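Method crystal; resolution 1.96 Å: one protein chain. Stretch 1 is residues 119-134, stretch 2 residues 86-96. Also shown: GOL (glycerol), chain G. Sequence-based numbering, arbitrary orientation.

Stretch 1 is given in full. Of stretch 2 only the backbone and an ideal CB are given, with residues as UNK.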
ATOM      1  N   HIS A 119       3.579  -3.524  -6.977  1.00 21.67           N
ATOM      2  CA  HIS A 119       2.918  -2.425  -6.286  1.00 20.51           C
ATOM      3  C   HIS A 119       1.726  -2.901  -5.459  1.00 19.79           C
ATOM      4  O   HIS A 119       1.461  -2.364  -4.368  1.00 19.89           O
ATOM      5  CB  HIS A 119       2.560  -1.316  -7.274  1.00 19.81           C
ATOM      6  CG  HIS A 119       3.765  -0.615  -7.813  1.00 20.10           C
ATOM      7  ND1 HIS A 119       3.810  -0.037  -9.063  1.00 21.67           N
ATOM      8  CD2 HIS A 119       4.995  -0.462  -7.280  1.00 19.52           C
ATOM      9  CE1 HIS A 119       5.003   0.496  -9.249  1.00 22.67           C
ATOM     10  NE2 HIS A 119       5.746   0.236  -8.188  1.00 23.03           N
ATOM     11  N   VAL A 120       1.003  -3.886  -5.993  1.00 19.72           N
ATOM     12  CA  VAL A 120      -0.148  -4.469  -5.310  1.00 20.25           C
ATOM     13  C   VAL A 120       0.319  -5.141  -4.025  1.00 20.16           C
ATOM     14  O   VAL A 120      -0.323  -5.015  -2.980  1.00 21.42           O
ATOM     15  CB  VAL A 120      -0.828  -5.566  -6.165  1.00 20.52           C
ATOM     16  CG1 VAL A 120      -1.916  -6.286  -5.338  1.00 19.54           C
ATOM     17  CG2 VAL A 120      -1.458  -4.976  -7.438  1.00 21.93           C
ATOM     18  N   HIS A 121       1.415  -5.895  -4.120  1.00 18.56           N
ATOM     19  CA  HIS A 121       1.920  -6.634  -2.966  1.00 19.13           C
ATOM     20  C   HIS A 121       2.405  -5.701  -1.870  1.00 18.23           C
ATOM     21  O   HIS A 121       2.140  -5.924  -0.678  1.00 19.18           O
ATOM     22  CB  HIS A 121       2.996  -7.639  -3.404  1.00 17.95           C
ATOM     23  CG  HIS A 121       2.437  -8.780  -4.186  1.00 21.59           C
ATOM     24  ND1 HIS A 121       1.435  -9.600  -3.694  1.00 22.24           N
ATOM     25  CD2 HIS A 121       2.681  -9.199  -5.448  1.00 21.62           C
ATOM     26  CE1 HIS A 121       1.107 -10.488  -4.619  1.00 23.94           C
ATOM     27  NE2 HIS A 121       1.859 -10.274  -5.686  1.00 21.84           N
ATOM     28  N   LEU A 122       3.080  -4.627  -2.271  1.00 18.43           N
ATOM     29  CA  LEU A 122       3.569  -3.632  -1.279  1.00 18.25           C
ATOM     30  C   LEU A 122       2.397  -2.867  -0.626  1.00 17.73           C
ATOM     31  O   LEU A 122       2.398  -2.639   0.597  1.00 18.50           O
ATOM     32  CB  LEU A 122       4.563  -2.679  -1.926  1.00 17.84           C
ATOM     33  CG  LEU A 122       5.964  -3.272  -2.198  1.00 20.58           C
ATOM     34  CD1 LEU A 122       6.670  -2.529  -3.363  1.00 21.26           C
ATOM     35  CD2 LEU A 122       6.818  -3.240  -0.931  1.00 21.64           C
ATOM     36  N   ALA A 123       1.388  -2.509  -1.425  1.00 17.30           N
ATOM     37  CA  ALA A 123       0.179  -1.854  -0.900  1.00 17.36           C
ATOM     38  C   ALA A 123      -0.502  -2.765   0.122  1.00 18.04           C
ATOM     39  O   ALA A 123      -0.963  -2.304   1.186  1.00 18.43           O
ATOM     40  CB  ALA A 123      -0.795  -1.481  -2.052  1.00 17.46           C
ATOM     41  N   THR A 124      -0.548  -4.067  -0.186  1.00 18.21           N
ATOM     42  CA  THR A 124      -1.205  -5.059   0.673  1.00 18.73           C
ATOM     43  C   THR A 124      -0.427  -5.279   1.970  1.00 18.78           C
ATOM     44  O   THR A 124      -1.019  -5.345   3.063  1.00 18.44           O
ATOM     45  CB  THR A 124      -1.427  -6.392  -0.093  1.00 18.45           C
ATOM     46  OG1 THR A 124      -2.211  -6.099  -1.261  1.00 19.65           O
ATOM     47  CG2 THR A 124      -2.165  -7.415   0.800  1.00 20.27           C
ATOM     48  N   GLU A 125       0.898  -5.355   1.863  1.00 19.06           N
ATOM     49  CA  GLU A 125       1.752  -5.409   3.059  1.00 19.57           C
ATOM     50  C   GLU A 125       1.508  -4.207   3.998  1.00 20.22           C
ATOM     51  O   GLU A 125       1.333  -4.387   5.205  1.00 19.72           O
ATOM     52  CB  GLU A 125       3.237  -5.486   2.693  1.00 19.78           C
ATOM     53  CG  GLU A 125       3.703  -6.896   2.276  1.00 19.70           C
ATOM     54  CD  GLU A 125       5.211  -6.996   2.033  1.00 20.90           C
ATOM     55  OE1 GLU A 125       5.981  -6.085   2.464  1.00 22.13           O
ATOM     56  OE2 GLU A 125       5.622  -8.013   1.409  1.00 20.86           O
ATOM     57  N   TYR A 126       1.511  -2.992   3.448  1.00 18.66           N
ATOM     58  CA  TYR A 126       1.189  -1.803   4.242  1.00 19.43           C
ATOM     59  C   TYR A 126      -0.203  -1.825   4.837  1.00 20.32           C
ATOM     60  O   TYR A 126      -0.385  -1.383   5.979  1.00 19.29           O
ATOM     61  CB  TYR A 126       1.431  -0.511   3.455  1.00 18.81           C
ATOM     62  CG  TYR A 126       2.870  -0.145   3.400  1.00 21.13           C
ATOM     63  CD1 TYR A 126       3.551   0.250   4.569  1.00 19.79           C
ATOM     64  CD2 TYR A 126       3.581  -0.199   2.211  1.00 19.53           C
ATOM     65  CE1 TYR A 126       4.897   0.583   4.535  1.00 21.96           C
ATOM     66  CE2 TYR A 126       4.929   0.150   2.170  1.00 22.80           C
ATOM     67  CZ  TYR A 126       5.574   0.531   3.341  1.00 23.30           C
ATOM     68  OH  TYR A 126       6.898   0.872   3.316  1.00 25.44           O
ATOM     69  N   ALA A 127      -1.185  -2.343   4.093  1.00 20.37           N
ATOM     70  CA  ALA A 127      -2.525  -2.550   4.640  1.00 21.37           C
ATOM     71  C   ALA A 127      -2.518  -3.472   5.867  1.00 22.21           C
ATOM     72  O   ALA A 127      -3.124  -3.168   6.890  1.00 22.25           O
ATOM     73  CB  ALA A 127      -3.493  -3.088   3.565  1.00 21.31           C
ATOM     74  N   ILE A 128      -1.823  -4.603   5.761  1.00 22.44           N
ATOM     75  CA  ILE A 128      -1.715  -5.544   6.886  1.00 22.26           C
ATOM     76  C   ILE A 128      -1.022  -4.903   8.097  1.00 22.96           C
ATOM     77  O   ILE A 128      -1.412  -5.154   9.254  1.00 22.93           O
ATOM     78  CB  ILE A 128      -0.991  -6.852   6.460  1.00 21.97           C
ATOM     79  CG1 ILE A 128      -1.902  -7.646   5.525  1.00 20.71           C
ATOM     80  CG2 ILE A 128      -0.553  -7.670   7.714  1.00 20.62           C
ATOM     81  CD1 ILE A 128      -1.184  -8.752   4.643  1.00 22.53           C
ATOM     82  N   ARG A 129      -0.006  -4.081   7.835  1.00 23.46           N
ATOM     83  CA  ARG A 129       0.661  -3.350   8.922  1.00 24.44           C
ATOM     84  C   ARG A 129      -0.299  -2.449   9.728  1.00 25.41           C
ATOM     85  O   ARG A 129      -0.171  -2.376  10.950  1.00 25.36           O
ATOM     86  CB  ARG A 129       1.892  -2.584   8.435  1.00 24.65           C
ATOM     87  CG  ARG A 129       3.035  -3.486   7.954  1.00 23.39           C
ATOM     88  CD  ARG A 129       4.199  -2.658   7.414  1.00 23.79           C
ATOM     89  NE  ARG A 129       5.303  -3.475   6.901  1.00 25.10           N
ATOM     90  CZ  ARG A 129       6.296  -3.967   7.642  1.00 26.77           C
ATOM     91  NH1 ARG A 129       6.326  -3.760   8.957  1.00 27.81           N
ATOM     92  NH2 ARG A 129       7.267  -4.670   7.064  1.00 24.85           N
ATOM     93  N   THR A 130      -1.273  -1.810   9.066  1.00 25.64           N
ATOM     94  CA  THR A 130      -2.275  -0.961   9.764  1.00 26.44           C
ATOM     95  C   THR A 130      -3.158  -1.701  10.762  1.00 27.07           C
ATOM     96  O   THR A 130      -3.788  -1.075  11.632  1.00 27.59           O
ATOM     97  CB  THR A 130      -3.203  -0.195   8.781  1.00 26.58           C
ATOM     98  OG1 THR A 130      -4.216  -1.083   8.254  1.00 26.63           O
ATOM     99  CG2 THR A 130      -2.400   0.423   7.677  1.00 26.57           C
ATOM    100  N   THR A 131      -3.240  -3.018  10.630  1.00 26.65           N
ATOM    101  CA  THR A 131      -4.088  -3.786  11.523  1.00 27.79           C
ATOM    102  C   THR A 131      -3.455  -4.082  12.881  1.00 28.90           C
ATOM    103  O   THR A 131      -4.166  -4.458  13.808  1.00 30.17           O
ATOM    104  CB  THR A 131      -4.492  -5.121  10.928  1.00 27.15           C
ATOM    105  OG1 THR A 131      -3.341  -5.970  10.878  1.00 26.82           O
ATOM    106  CG2 THR A 131      -5.096  -4.948   9.541  1.00 25.41           C
ATOM    107  N   ASN A 132      -2.133  -3.988  12.988  1.00 30.01           N
ATOM    108  CA  ASN A 132      -1.443  -4.423  14.217  1.00 30.73           C
ATOM    109  C   ASN A 132      -1.530  -5.937  14.497  1.00 30.48           C
ATOM    110  O   ASN A 132      -1.139  -6.390  15.579  1.00 31.01           O
ATOM    111  CB  ASN A 132      -1.955  -3.632  15.437  1.00 31.37           C
ATOM    112  CG  ASN A 132      -1.704  -2.136  15.305  1.00 33.58           C
ATOM    113  OD1 ASN A 132      -0.655  -1.719  14.800  1.00 33.01           O
ATOM    114  ND2 ASN A 132      -2.669  -1.318  15.748  1.00 33.95           N
ATOM    115  N   ILE A 133      -2.055  -6.718  13.548  1.00 28.76           N
ATOM    116  CA  ILE A 133      -1.993  -8.177  13.668  1.00 27.56           C
ATOM    117  C   ILE A 133      -0.556  -8.636  13.385  1.00 26.63           C
ATOM    118  O   ILE A 133       0.041  -8.222  12.380  1.00 26.57           O
ATOM    119  CB  ILE A 133      -2.975  -8.911  12.705  1.00 27.40           C
ATOM    120  CG1 ILE A 133      -4.421  -8.417  12.862  1.00 27.88           C
ATOM    121  CG2 ILE A 133      -2.910 -10.436  12.905  1.00 26.70           C
ATOM    122  CD1 ILE A 133      -5.395  -8.984  11.748  1.00 27.51           C
ATOM    123  N   PRO A 134       0.013  -9.484  14.272  1.00 25.94           N
ATOM    124  CA  PRO A 134       1.311 -10.126  14.013  1.00 25.06           C
ATOM    125  C   PRO A 134       1.309 -10.757  12.628  1.00 24.37           C
ATOM    126  O   PRO A 134       0.409 -11.549  12.330  1.00 24.30           O
ATOM    127  CB  PRO A 134       1.363 -11.234  15.071  1.00 25.57           C
ATOM    128  CG  PRO A 134       0.495 -10.730  16.189  1.00 25.49           C
ATOM    129  CD  PRO A 134      -0.567  -9.893  15.567  1.00 25.70           C
ATOM    130  N   UNK A  86      -9.762  -5.627  -3.526  1.00 21.73           N
ATOM    131  CA  UNK A  86     -10.070  -6.966  -2.995  1.00 21.84           C
ATOM    132  C   UNK A  86      -9.210  -7.270  -1.780  1.00 21.56           C
ATOM    133  O   UNK A  86      -9.709  -7.702  -0.728  1.00 20.75           O
ATOM    134  CB  UNK A  86      -9.858  -8.037  -4.067  1.00 21.84           C
ATOM    135  N   UNK A  87      -7.912  -7.019  -1.923  1.00 20.94           N
ATOM    136  CA  UNK A  87      -6.969  -7.228  -0.831  1.00 20.88           C
ATOM    137  C   UNK A  87      -7.302  -6.338   0.358  1.00 20.51           C
ATOM    138  O   UNK A  87      -7.210  -6.774   1.486  1.00 20.14           O
ATOM    139  CB  UNK A  87      -5.538  -6.962  -1.303  1.00 20.88           C
ATOM    140  N   UNK A  88      -7.691  -5.089   0.119  1.00 21.05           N
ATOM    141  CA  UNK A  88      -8.058  -4.207   1.231  1.00 21.02           C
ATOM    142  C   UNK A  88      -9.275  -4.741   1.997  1.00 21.49           C
ATOM    143  O   UNK A  88      -9.306  -4.664   3.222  1.00 19.90           O
ATOM    144  CB  UNK A  88      -8.347  -2.798   0.711  1.00 21.02           C
ATOM    145  N   UNK A  89     -10.262  -5.277   1.270  1.00 22.20           N
ATOM    146  CA  UNK A  89     -11.420  -5.941   1.885  1.00 22.65           C
ATOM    147  C   UNK A  89     -11.004  -7.127   2.742  1.00 22.46           C
ATOM    148  O   UNK A  89     -11.555  -7.327   3.829  1.00 21.45           O
ATOM    149  CB  UNK A  89     -12.400  -6.406   0.806  1.00 22.65           C
ATOM    150  N   UNK A  90     -10.053  -7.933   2.248  1.00 22.07           N
ATOM    151  CA  UNK A  90      -9.570  -9.096   3.009  1.00 21.48           C
ATOM    152  C   UNK A  90      -8.962  -8.670   4.349  1.00 21.70           C
ATOM    153  O   UNK A  90      -9.319  -9.199   5.409  1.00 22.35           O
ATOM    154  CB  UNK A  90      -8.536  -9.873   2.192  1.00 21.48           C
ATOM    155  N   UNK A  91      -8.047  -7.713   4.292  1.00 21.54           N
ATOM    156  CA  UNK A  91      -7.335  -7.215   5.472  1.00 21.95           C
ATOM    157  C   UNK A  91      -8.326  -6.636   6.481  1.00 22.44           C
ATOM    158  O   UNK A  91      -8.208  -6.909   7.686  1.00 22.89           O
ATOM    159  CB  UNK A  91      -6.302  -6.158   5.074  1.00 21.95           C
ATOM    160  N   UNK A  92      -9.312  -5.867   6.009  1.00 22.19           N
ATOM    161  CA  UNK A  92     -10.296  -5.287   6.952  1.00 22.55           C
ATOM    162  C   UNK A  92     -11.139  -6.375   7.604  1.00 22.61           C
ATOM    163  O   UNK A  92     -11.388  -6.324   8.808  1.00 23.26           O
ATOM    164  CB  UNK A  92     -11.208  -4.290   6.234  1.00 22.55           C
ATOM    165  N   UNK A  93     -11.576  -7.353   6.807  1.00 22.72           N
ATOM    166  CA  UNK A  93     -12.328  -8.506   7.327  1.00 22.67           C
ATOM    167  C   UNK A  93     -11.521  -9.269   8.387  1.00 22.83           C
ATOM    168  O   UNK A  93     -12.040  -9.589   9.478  1.00 22.73           O
ATOM    169  CB  UNK A  93     -12.707  -9.449   6.183  1.00 22.67           C
ATOM    170  N   UNK A  94     -10.245  -9.502   8.094  1.00 22.23           N
ATOM    171  CA  UNK A  94      -9.332 -10.140   9.040  1.00 22.68           C
ATOM    172  C   UNK A  94      -9.210  -9.327  10.332  1.00 23.12           C
ATOM    173  O   UNK A  94      -9.316  -9.880  11.431  1.00 23.36           O
ATOM    174  CB  UNK A  94      -7.953 -10.322   8.402  1.00 22.68           C
ATOM    175  N   UNK A  95      -9.002  -8.013  10.208  1.00 22.93           N
ATOM    176  CA  UNK A  95      -8.937  -7.145  11.383  1.00 22.45           C
ATOM    177  C   UNK A  95     -10.251  -7.274  12.199  1.00 23.05           C
ATOM    178  O   UNK A  95     -10.207  -7.541  13.413  1.00 22.39           O
ATOM    179  CB  UNK A  95      -8.698  -5.694  10.962  1.00 22.45           C
ATOM    180  N   UNK A  96     -11.388  -7.088  11.527  1.00 23.23           N
ATOM    181  CA  UNK A  96     -12.717  -7.103  12.186  1.00 24.54           C
ATOM    182  C   UNK A  96     -13.025  -8.433  12.857  1.00 25.07           C
ATOM    183  O   UNK A  96     -13.700  -8.466  13.874  1.00 25.06           O
ATOM    184  CB  UNK A  96     -13.815  -6.793  11.166  1.00 24.54           C
TER
HETATM  185  C1  GOL G1293      -7.302   1.563  13.840  1.00 39.73           C
HETATM  186  O1  GOL G1293      -6.820   2.774  13.304  1.00 38.86           O
HETATM  187  C2  GOL G1293      -6.422   0.387  13.431  1.00 38.86           C
HETATM  188  O2  GOL G1293      -6.617   0.066  12.070  1.00 35.60           O
HETATM  189  C3  GOL G1293      -6.791  -0.812  14.287  1.00 39.85           C
HETATM  190  O3  GOL G1293      -6.743  -1.963  13.481  1.00 40.79           O

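Two helices run side by side in nearly the same direction, their axes 9.5 Å apart at closest approach and crossing at -19°. Every position from 86 to 96 has helical backbone angles, so the backbone excludes few residues, and what stretch 1 offers can be read position by position.

Position 86 has nothing of stretch 1 within 5.5 Å of its ideal CB, and the contact sets no preference; it is Gln-86.

Position 87 is far more demanding. Its CB points toward stretch 1 and lies 3.4 Å from Thr-124 OG1. That hydroxyl already donates to Val-120 O (OG1 to O, 2.8 Å), so it is free to accept, and a side chain with a donor a short reach from the backbone would suit; a small apolar residue would fit but leave the acceptor unused. The deposited residue is His-87. Its ND1 donates to Thr-124 OG1 at 2.8 Å, with the hydroxyl at the ring edge near its plane, while Val-120 CG1 sits 4.0 Å from the same ND1.

At 88 CA-to-CB points sideways and finds no partner, so many residues would serve; Ala-88 is there. Positions 89 and 90 are out of reach and equally unconstrained by stretch 1: Asn-89 and Val-90.

Position 91 points into the middle of the contact. Its ideal CB is 4.4 Å from Ala-127 CB, 4.7 Å from Ile-128 CG1 and 4.8 Å from Thr-131 CG2, a mostly apolar setting with limited depth. Alanine would fill it lightly; a compact branched residue suits better. Val-91, in the t rotamer, spreads its methyls across it: CG2 lies 3.7 Å from Ile-128 CG1 and 4.1 Å from Ala-127 CB, while CG1 approaches Thr-131 CG2 at 3.4 Å and Ala-127 O at 3.5 Å.

Position 92 points away, and stretch 1 sets no preference there; many side chains would serve. Lys-92 uses its NZ to form a salt bridge with OD2 of residue 96, at 2.7 Å. Position 93 is out of reach, so stretch 1 sets no preference and many side chains would serve; it is Ala-93.

Position 94 points toward stretch 1, its ideal CB 4.4 Å from Ile-133 CD1. Small or modest apolar residues would suit. Ala-94 gives just a methyl.

At 95 the direction is sideways, with Thr-131 CG2 3.9 Å from the ideal CB; an aliphatic stem that can then turn aside is apt. Arg-95 packs its CB there and leads its end away: Arg-95 NE donates a hydrogen bond, part of a salt bridge, to OD1 of residue 96 at 2.8 Å, and NH1 makes a weak hydrogen bond to glycerol O3 at 3.3 Å.

Position 96 is out of reach, so stretch 1 sets no preference and many side chains would serve; it is Asp-96, the acid serving both bases.

Stretch 2 86-96: QHANVVKAARD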
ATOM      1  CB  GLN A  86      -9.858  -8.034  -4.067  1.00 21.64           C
ATOM      2  CG  GLN A  86     -10.913  -7.998  -5.181  1.00 23.14           C
ATOM      3  CD  GLN A  86     -10.636  -9.011  -6.265  1.00 23.98           C
ATOM      4  OE1 GLN A  86      -9.522  -9.530  -6.376  1.00 27.08           O
ATOM      5  NE2 GLN A  86     -11.645  -9.307  -7.075  1.00 24.07           N
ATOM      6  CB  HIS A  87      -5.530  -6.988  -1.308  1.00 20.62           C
ATOM      7  CG  HIS A  87      -4.969  -8.100  -2.154  1.00 22.11           C
ATOM      8  ND1 HIS A  87      -3.619  -8.268  -2.353  1.00 20.78           N
ATOM      9  CD2 HIS A  87      -5.577  -9.100  -2.843  1.00 22.35           C
ATOM     10  CE1 HIS A  87      -3.415  -9.327  -3.121  1.00 22.89           C
ATOM     11  NE2 HIS A  87      -4.586  -9.854  -3.423  1.00 22.39           N
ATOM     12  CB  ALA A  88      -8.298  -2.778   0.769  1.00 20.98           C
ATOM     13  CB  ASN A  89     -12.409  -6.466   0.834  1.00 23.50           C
ATOM     14  CG  ASN A  89     -13.143  -5.376   0.089  1.00 24.46           C
ATOM     15  OD1 ASN A  89     -13.293  -4.239   0.557  1.00 25.06           O
ATOM     16  ND2 ASN A  89     -13.645  -5.742  -1.105  1.00 27.05           N
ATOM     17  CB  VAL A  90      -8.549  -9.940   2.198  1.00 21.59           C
ATOM     18  CG1 VAL A  90      -7.905 -11.000   3.075  1.00 19.35           C
ATOM     19  CG2 VAL A  90      -9.252 -10.607   1.013  1.00 20.40           C
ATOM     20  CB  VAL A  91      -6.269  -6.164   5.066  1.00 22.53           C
ATOM     21  CG1 VAL A  91      -5.580  -5.567   6.284  1.00 22.73           C
ATOM     22  CG2 VAL A  91      -5.245  -6.793   4.143  1.00 22.05           C
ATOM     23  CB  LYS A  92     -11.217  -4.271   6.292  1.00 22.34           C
ATOM     24  CG  LYS A  92     -11.984  -3.427   7.322  1.00 22.82           C
ATOM     25  CD  LYS A  92     -13.040  -2.596   6.682  1.00 24.80           C
ATOM     26  CE  LYS A  92     -13.816  -1.821   7.745  1.00 24.06           C
ATOM     27  NZ  LYS A  92     -14.825  -2.723   8.350  1.00 24.15           N
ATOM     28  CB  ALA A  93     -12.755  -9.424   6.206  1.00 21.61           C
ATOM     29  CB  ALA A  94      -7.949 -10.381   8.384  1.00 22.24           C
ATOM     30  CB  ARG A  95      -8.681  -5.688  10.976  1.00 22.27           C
ATOM     31  CG  ARG A  95      -8.304  -4.714  12.119  1.00 21.97           C
ATOM     32  CD  ARG A  95      -9.516  -4.299  12.981  1.00 23.24           C
ATOM     33  NE  ARG A  95     -10.612  -3.747  12.190  1.00 22.60           N
ATOM     34  CZ  ARG A  95     -10.731  -2.469  11.864  1.00 23.07           C
ATOM     35  NH1 ARG A  95      -9.823  -1.581  12.268  1.00 24.62           N
ATOM     36  NH2 ARG A  95     -11.761  -2.075  11.136  1.00 21.72           N
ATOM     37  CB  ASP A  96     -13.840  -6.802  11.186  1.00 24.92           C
ATOM     38  CG  ASP A  96     -13.784  -5.381  10.635  1.00 26.36           C
ATOM     39  OD1 ASP A  96     -13.059  -4.542  11.211  1.00 26.32           O
ATOM     40  OD2 ASP A  96     -14.475  -5.112   9.620  1.00 26.65           O
TER
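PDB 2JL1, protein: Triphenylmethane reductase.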